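Local structure of 450aa long hypothetical fmu protein (Pyrococcus horikoshii, 2YXL) at residues A267-G272 and A289-K294; L336-T341 and Y387-I392. The protein binds the S-adenosylmethionine analogue sinefungin and probably methylates carbon 5 of cytosines in RNA. All blocks are in the same frame, centred on the assembly; numbering follows the deposited sequence.

Contact 1: residues A267-G272 and A289-K294. With SFG (sinefungin), chain B.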
loop_
_atom_site.group_PDB
_atom_site.type_symbol
_atom_site.label_atom_id
_atom_site.label_comp_id
_atom_site.label_asym_id
_atom_site.label_seq_id
_atom_site.Cartn_x
_atom_site.Cartn_y
_atom_site.Cartn_z
ATOM N N ALA A 267 -4.155 -11.791 11.292
ATOM C CA ALA A 267 -4.745 -10.741 10.460
ATOM C C ALA A 267 -4.350 -11.040 9.013
ATOM O O ALA A 267 -3.237 -10.728 8.584
ATOM C CB ALA A 267 -4.259 -9.370 10.895
ATOM N N ALA A 268 -5.277 -11.647 8.273
ATOM C CA ALA A 268 -4.938 -12.398 7.059
ATOM C C ALA A 268 -5.287 -11.755 5.716
ATOM O O ALA A 268 -4.510 -11.861 4.768
ATOM C CB ALA A 268 -5.530 -13.801 7.137
ATOM N N ALA A 269 -6.452 -11.115 5.633
ATOM C CA ALA A 269 -6.956 -10.574 4.367
ATOM C C ALA A 269 -6.149 -9.363 3.875
ATOM O O ALA A 269 -5.672 -8.571 4.691
ATOM C CB ALA A 269 -8.433 -10.227 4.493
ATOM N N PRO A 270 -6.002 -9.199 2.541
ATOM C CA PRO A 270 -6.574 -9.971 1.430
ATOM C C PRO A 270 -5.916 -11.331 1.185
ATOM O O PRO A 270 -6.383 -12.087 0.334
ATOM C CB PRO A 270 -6.344 -9.057 0.225
ATOM C CG PRO A 270 -5.090 -8.339 0.559
ATOM C CD PRO A 270 -5.164 -8.089 2.043
ATOM N N GLY A 271 -4.831 -11.625 1.896
ATOM C CA GLY A 271 -4.258 -12.967 1.877
ATOM C C GLY A 271 -2.938 -13.165 1.160
ATOM O O GLY A 271 -2.632 -14.276 0.726
ATOM N N GLY A 272 -2.150 -12.098 1.045
ATOM C CA GLY A 272 -0.830 -12.183 0.427
ATOM C C GLY A 272 0.082 -13.149 1.158
ATOM O O GLY A 272 0.757 -13.974 0.533
ATOM N N ALA A 289 -7.355 -18.460 9.245
ATOM C CA ALA A 289 -7.204 -17.090 8.758
ATOM C C ALA A 289 -8.286 -16.153 9.299
ATOM O O ALA A 289 -9.451 -16.239 8.906
ATOM C CB ALA A 289 -7.185 -17.073 7.233
ATOM N N PHE A 290 -7.881 -15.257 10.195
ATOM C CA PHE A 290 -8.794 -14.318 10.845
ATOM C C PHE A 290 -8.753 -12.937 10.203
ATOM O O PHE A 290 -7.676 -12.426 9.886
ATOM C CB PHE A 290 -8.455 -14.186 12.333
ATOM C CG PHE A 290 -8.712 -15.431 13.134
ATOM C CD1 PHE A 290 -7.728 -16.408 13.265
ATOM C CD2 PHE A 290 -9.934 -15.622 13.771
ATOM C CE1 PHE A 290 -7.960 -17.561 14.010
ATOM C CE2 PHE A 290 -10.176 -16.772 14.520
ATOM C CZ PHE A 290 -9.187 -17.743 14.639
ATOM N N ASP A 291 -9.931 -12.340 10.020
ATOM C CA ASP A 291 -10.057 -10.942 9.597
ATOM C C ASP A 291 -11.461 -10.395 9.867
ATOM O O ASP A 291 -12.459 -11.045 9.549
ATOM C CB ASP A 291 -9.695 -10.767 8.119
ATOM C CG ASP A 291 -9.244 -9.355 7.795
ATOM O OD1 ASP A 291 -8.033 -9.167 7.559
ATOM O OD2 ASP A 291 -10.092 -8.435 7.785
ATOM N N VAL A 292 -11.526 -9.197 10.444
ATOM C CA VAL A 292 -12.806 -8.560 10.781
ATOM C C VAL A 292 -13.556 -8.034 9.557
ATOM O O VAL A 292 -14.782 -7.895 9.586
ATOM C CB VAL A 292 -12.649 -7.413 11.822
ATOM C CG1 VAL A 292 -12.382 -7.977 13.207
ATOM C CG2 VAL A 292 -11.559 -6.421 11.408
ATOM N N ASP A 293 -12.815 -7.748 8.489
ATOM C CA ASP A 293 -13.391 -7.183 7.275
ATOM C C ASP A 293 -13.901 -8.284 6.347
ATOM O O ASP A 293 -13.118 -9.071 5.810
ATOM C CB ASP A 293 -12.365 -6.294 6.564
ATOM C CG ASP A 293 -13.009 -5.323 5.593
ATOM O OD1 ASP A 293 -13.405 -5.755 4.488
ATOM O OD2 ASP A 293 -13.107 -4.123 5.929
ATOM N N LYS A 294 -15.221 -8.327 6.174
ATOM C CA LYS A 294 -15.889 -9.327 5.338
ATOM C C LYS A 294 -15.581 -9.116 3.855
ATOM O O LYS A 294 -15.475 -10.080 3.091
ATOM C CB LYS A 294 -17.407 -9.281 5.579
ATOM C CG LYS A 294 -18.212 -10.434 4.962
ATOM C CD LYS A 294 -18.302 -11.659 5.879
ATOM C CE LYS A 294 -19.555 -11.640 6.759
ATOM N NZ LYS A 294 -19.482 -10.658 7.879
HETATM N N SFG B . -1.543 -10.091 6.259
HETATM C CA SFG B . -2.353 -9.499 5.179
HETATM C C SFG B . -1.746 -9.855 3.806
HETATM O O SFG B . -2.510 -9.834 2.818
HETATM O OXT SFG B . -0.534 -10.156 3.770
HETATM C CB SFG B . -2.463 -7.974 5.370
HETATM C CG SFG B . -3.237 -7.629 6.656
HETATM C CD SFG B . -3.448 -6.118 6.842
HETATM N NE SFG B . -2.137 -5.473 6.996
HETATM C "C5'" SFG B . -4.273 -5.791 8.107
HETATM C "C4'" SFG B . -5.617 -6.554 8.216
HETATM O "O4'" SFG B . -5.898 -6.668 9.631
HETATM C "C3'" SFG B . -6.821 -5.804 7.617
HETATM O "O3'" SFG B . -7.415 -6.622 6.600
HETATM C "C2'" SFG B . -7.785 -5.622 8.800
HETATM O "O2'" SFG B . -9.144 -5.845 8.403
HETATM C "C1'" SFG B . -7.333 -6.737 9.736
HETATM N N9 SFG B . -7.706 -6.543 11.168
HETATM C C8 SFG B . -7.598 -5.416 11.875
HETATM N N7 SFG B . -8.015 -5.628 13.124
HETATM C C5 SFG B . -8.392 -6.899 13.215
HETATM C C6 SFG B . -8.905 -7.683 14.247
HETATM N N6 SFG B . -9.113 -7.166 15.456
HETATM N N1 SFG B . -9.189 -8.975 14.003
HETATM C C2 SFG B . -8.987 -9.502 12.802
HETATM N N3 SFG B . -8.499 -8.780 11.799
HETATM C C4 SFG B . -8.193 -7.483 11.974
#
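Ala268 N donates to Phe290 O over 3.0 Å, nearly along the C=O axis, and so ties the loop that follows strand 262-265 to the end of the neighbouring parallel strand 286-290. The methyl groups of Ala268 and Ala289 also meet, at 3.7 Å between CB atoms, and Leu300 of helix 294-306 packs on Ala268.

Asp291 carries the polar part of the contact. Its CG stands anti to the backbone N (chi1 -156°), which places OD1 beside Ala269 and both oxygens at the ribose hydroxyls. Ala269 N reaches Asp291 OD1 at 3.2 Å from above the carboxylate plane, a bent bond (135° at the hydrogen), and the Ala269 methyl lies against the same group. OD2 accepts from Asp293 N on its anti lone pair, closing an Asx turn at 2.9 Å and limiting rotation of the carboxylate. This is the class I methyltransferase pattern: a glycine-bearing loop after one strand, and an acidic residue at the tip of the next that grips the ribose. Here sinefungin O3' donates to Asp291 OD1 and O2' to Asp291 OD2, each at 2.8 Å, while Val292 sets both methyl groups against the adenine.

At the amino-acid end, Ala267 O accepts from the sinefungin alpha-amino N at 2.9 Å. One sinefungin carboxylate oxygen, O, accepts from two backbone donors, Gly271 N at 3.1 Å and Gly272 N at 2.9 Å; Lys273 N also binds the ligand. A cis peptide precedes Pro270, just ahead of the two glycines, and the proline ring borders the ligand carboxylate.

Contact 2: residues L336-T341 and Y387-I392; sequences LDAPCT and YTTCSI. With SFG (sinefungin), chain B.
Leu336 and Tyr387, and next to them Asp337 and Thr388, are paired in parallel register where strands 331-337 and 383-389 run out of the sheet. Of the backbone bonds, Thr388 N to Leu336 O (2.9 Å) is almost straight, 174° at the hydrogen, and Ala338 N to Thr388 O continues the pairing at the same length.

Among side-chain bonds, Thr388 OG1 donates to Asp337 OD1 at 2.8 Å, meeting the carboxylate on its anti side, 27° out of plane. CG anti to the backbone N (chi1 -176°) sets the Asp337 carboxylate between Thr388 and the ligand, OD1 to the former and OD2 to the latter: OD2 takes a hydrogen bond from the sinefungin alpha-amino N at 2.7 Å and forms a salt bridge with Lys273. Replacing Asp337 by an alanine would probably leave Lys273 NZ and the ligand alpha-amino group without their acidic partner and free the Thr388 hydroxyl to turn.

Past the strand ends, the segments carry the two cysteines of the RsmB/NOP methyltransferases, on a Rossmann-like sheet. Cys390 is the predicted nucleophile. Cys340 SG lies 3.6 Å from Cys390 SG, too far for a disulfide, and accepts a weak bond from Cys390 N. An ST turn, Ser391 N to Thr389 OG1, shapes the backbone around Cys390, and Asn397 holds that hydroxyl. The Thr341 and Ser391 hydroxyls both bond to Glu396 OE2.

Of the apolar contacts, Leu336 CD2 meets the Tyr387 ring at its edge, 4.0 Å from CD1, the two side chains running side by side on one face of the sheet. The Ala338 methyl sits 3.8 Å from Tyr387 CE1. Pro339 packs instead on the ligand, its CG 3.4 Å from sinefungin C8.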
loop_
_atom_site.group_PDB
_atom_site.type_symbol
_atom_site.label_atom_id
_atom_site.label_comp_id
_atom_site.label_asym_id
_atom_site.label_seq_id
_atom_site.Cartn_x
_atom_site.Cartn_y
_atom_site.Cartn_z
ATOM N N LEU A 336 1.472 -12.820 12.903
ATOM C CA LEU A 336 0.708 -11.609 13.143
ATOM C C LEU A 336 1.247 -10.483 12.265
ATOM O O LEU A 336 2.150 -9.736 12.658
ATOM C CB LEU A 336 0.700 -11.227 14.633
ATOM C CG LEU A 336 -0.053 -9.962 15.083
ATOM C CD1 LEU A 336 -1.467 -9.872 14.506
ATOM C CD2 LEU A 336 -0.092 -9.872 16.602
ATOM N N ASP A 337 0.703 -10.395 11.055
ATOM C CA ASP A 337 0.971 -9.271 10.178
ATOM C C ASP A 337 -0.033 -8.197 10.565
ATOM O O ASP A 337 -1.096 -8.060 9.955
ATOM C CB ASP A 337 0.849 -9.673 8.706
ATOM C CG ASP A 337 1.207 -8.542 7.760
ATOM O OD1 ASP A 337 2.182 -7.805 8.035
ATOM O OD2 ASP A 337 0.515 -8.389 6.731
ATOM N N ALA A 338 0.331 -7.449 11.602
ATOM C CA ALA A 338 -0.598 -6.602 12.343
ATOM C C ALA A 338 -1.139 -5.437 11.534
ATOM O O ALA A 338 -0.409 -4.845 10.740
ATOM C CB ALA A 338 0.068 -6.093 13.616
ATOM N N PRO A 339 -2.430 -5.103 11.732
ATOM C CA PRO A 339 -2.942 -3.851 11.192
ATOM C C PRO A 339 -2.089 -2.714 11.733
ATOM O O PRO A 339 -1.739 -2.716 12.916
ATOM C CB PRO A 339 -4.369 -3.775 11.757
ATOM C CG PRO A 339 -4.404 -4.761 12.876
ATOM C CD PRO A 339 -3.474 -5.846 12.459
ATOM N N CYS A 340 -1.727 -1.772 10.870
ATOM C CA CYS A 340 -0.793 -0.724 11.253
ATOM C C CYS A 340 -1.035 0.564 10.479
ATOM O O CYS A 340 -1.967 0.647 9.678
ATOM C CB CYS A 340 0.650 -1.209 11.071
ATOM S SG CYS A 340 1.125 -1.506 9.361
ATOM N N THR A 341 -0.188 1.561 10.730
ATOM C CA THR A 341 -0.283 2.870 10.078
ATOM C C THR A 341 0.018 2.834 8.578
ATOM O O THR A 341 -0.452 3.696 7.834
ATOM C CB THR A 341 0.666 3.898 10.730
ATOM O OG1 THR A 341 1.997 3.362 10.791
ATOM C CG2 THR A 341 0.180 4.273 12.128
ATOM N N TYR A 387 5.921 -11.384 14.361
ATOM C CA TYR A 387 5.202 -10.128 14.349
ATOM C C TYR A 387 5.786 -9.244 13.249
ATOM O O TYR A 387 7.000 -9.024 13.194
ATOM C CB TYR A 387 5.312 -9.456 15.720
ATOM C CG TYR A 387 4.695 -8.079 15.815
ATOM C CD1 TYR A 387 3.329 -7.917 16.061
ATOM C CD2 TYR A 387 5.482 -6.937 15.688
ATOM C CE1 TYR A 387 2.760 -6.647 16.169
ATOM C CE2 TYR A 387 4.923 -5.662 15.791
ATOM C CZ TYR A 387 3.565 -5.528 16.031
ATOM O OH TYR A 387 3.018 -4.269 16.123
ATOM N N THR A 388 4.920 -8.768 12.361
ATOM C CA THR A 388 5.336 -7.850 11.305
ATOM C C THR A 388 4.349 -6.712 11.159
ATOM O O THR A 388 3.148 -6.888 11.372
ATOM C CB THR A 388 5.477 -8.536 9.913
ATOM O OG1 THR A 388 4.223 -9.101 9.512
ATOM C CG2 THR A 388 6.548 -9.609 9.918
ATOM N N THR A 389 4.880 -5.542 10.817
ATOM C CA THR A 389 4.090 -4.419 10.328
ATOM C C THR A 389 4.775 -3.861 9.082
ATOM O O THR A 389 5.962 -4.115 8.844
ATOM C CB THR A 389 3.976 -3.272 11.363
ATOM O OG1 THR A 389 5.222 -2.567 11.440
ATOM C CG2 THR A 389 3.583 -3.796 12.749
ATOM N N CYS A 390 4.026 -3.107 8.286
ATOM C CA CYS A 390 4.631 -2.311 7.226
ATOM C C CYS A 390 4.661 -0.849 7.665
ATOM O O CYS A 390 4.292 0.055 6.920
ATOM C CB CYS A 390 3.907 -2.507 5.896
ATOM S SG CYS A 390 2.131 -2.349 6.010
ATOM N N SER A 391 5.102 -0.645 8.903
ATOM C CA SER A 391 5.242 0.679 9.494
ATOM C C SER A 391 6.703 0.921 9.853
ATOM O O SER A 391 7.439 -0.020 10.148
ATOM C CB SER A 391 4.365 0.797 10.742
ATOM O OG SER A 391 4.670 1.976 11.470
ATOM N N ILE A 392 7.115 2.184 9.830
ATOM C CA ILE A 392 8.491 2.545 10.166
ATOM C C ILE A 392 8.627 3.091 11.587
ATOM O O ILE A 392 9.740 3.342 12.054
ATOM C CB ILE A 392 9.088 3.557 9.161
ATOM C CG1 ILE A 392 8.206 4.806 9.062
ATOM C CG2 ILE A 392 9.294 2.889 7.793
ATOM C CD1 ILE A 392 8.944 6.061 8.631
HETATM N N SFG B . -1.543 -10.091 6.259
HETATM C CA SFG B . -2.353 -9.499 5.179
HETATM C C SFG B . -1.746 -9.855 3.806
HETATM O O SFG B . -2.510 -9.834 2.818
HETATM O OXT SFG B . -0.534 -10.156 3.770
HETATM C CB SFG B . -2.463 -7.974 5.370
HETATM C CG SFG B . -3.237 -7.629 6.656
HETATM C CD SFG B . -3.448 -6.118 6.842
HETATM N NE SFG B . -2.137 -5.473 6.996
HETATM C "C5'" SFG B . -4.273 -5.791 8.107
HETATM C "C4'" SFG B . -5.617 -6.554 8.216
HETATM O "O4'" SFG B . -5.898 -6.668 9.631
HETATM C "C3'" SFG B . -6.821 -5.804 7.617
HETATM O "O3'" SFG B . -7.415 -6.622 6.600
HETATM C "C2'" SFG B . -7.785 -5.622 8.800
HETATM O "O2'" SFG B . -9.144 -5.845 8.403
HETATM C "C1'" SFG B . -7.333 -6.737 9.736
HETATM N N9 SFG B . -7.706 -6.543 11.168
HETATM C C8 SFG B . -7.598 -5.416 11.875
HETATM N N7 SFG B . -8.015 -5.628 13.124
HETATM C C5 SFG B . -8.392 -6.899 13.215
HETATM C C6 SFG B . -8.905 -7.683 14.247
HETATM N N6 SFG B . -9.113 -7.166 15.456
HETATM N N1 SFG B . -9.189 -8.975 14.003
HETATM C C2 SFG B . -8.987 -9.502 12.802
HETATM N N3 SFG B . -8.499 -8.780 11.799
HETATM C C4 SFG B . -8.193 -7.483 11.974
#

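Overall arrangement
Both segments of contact 1 precede those of contact 2 in the sequence, yet all lie at strand ends of one mixed beta-sheet in the methyltransferase domain. The contact centres are 13 Å apart. Strand 262-265 pairs with 286-290 on one flank and 331-337 on the other, and 331-337 in turn pairs with 383-389, which places the four segments side by side. The contacts touch where Ala267 CB packs on Asp337 O, 3.5 Å away, and on Pro339. Sinefungin spans both: contact 1 supplies partners for its ribose and carboxylate, and its alpha-amino group is shared between the two. Contact 2 also holds the predicted nucleophile, consistent with cofactor and catalytic sites adjoining along one sheet edge.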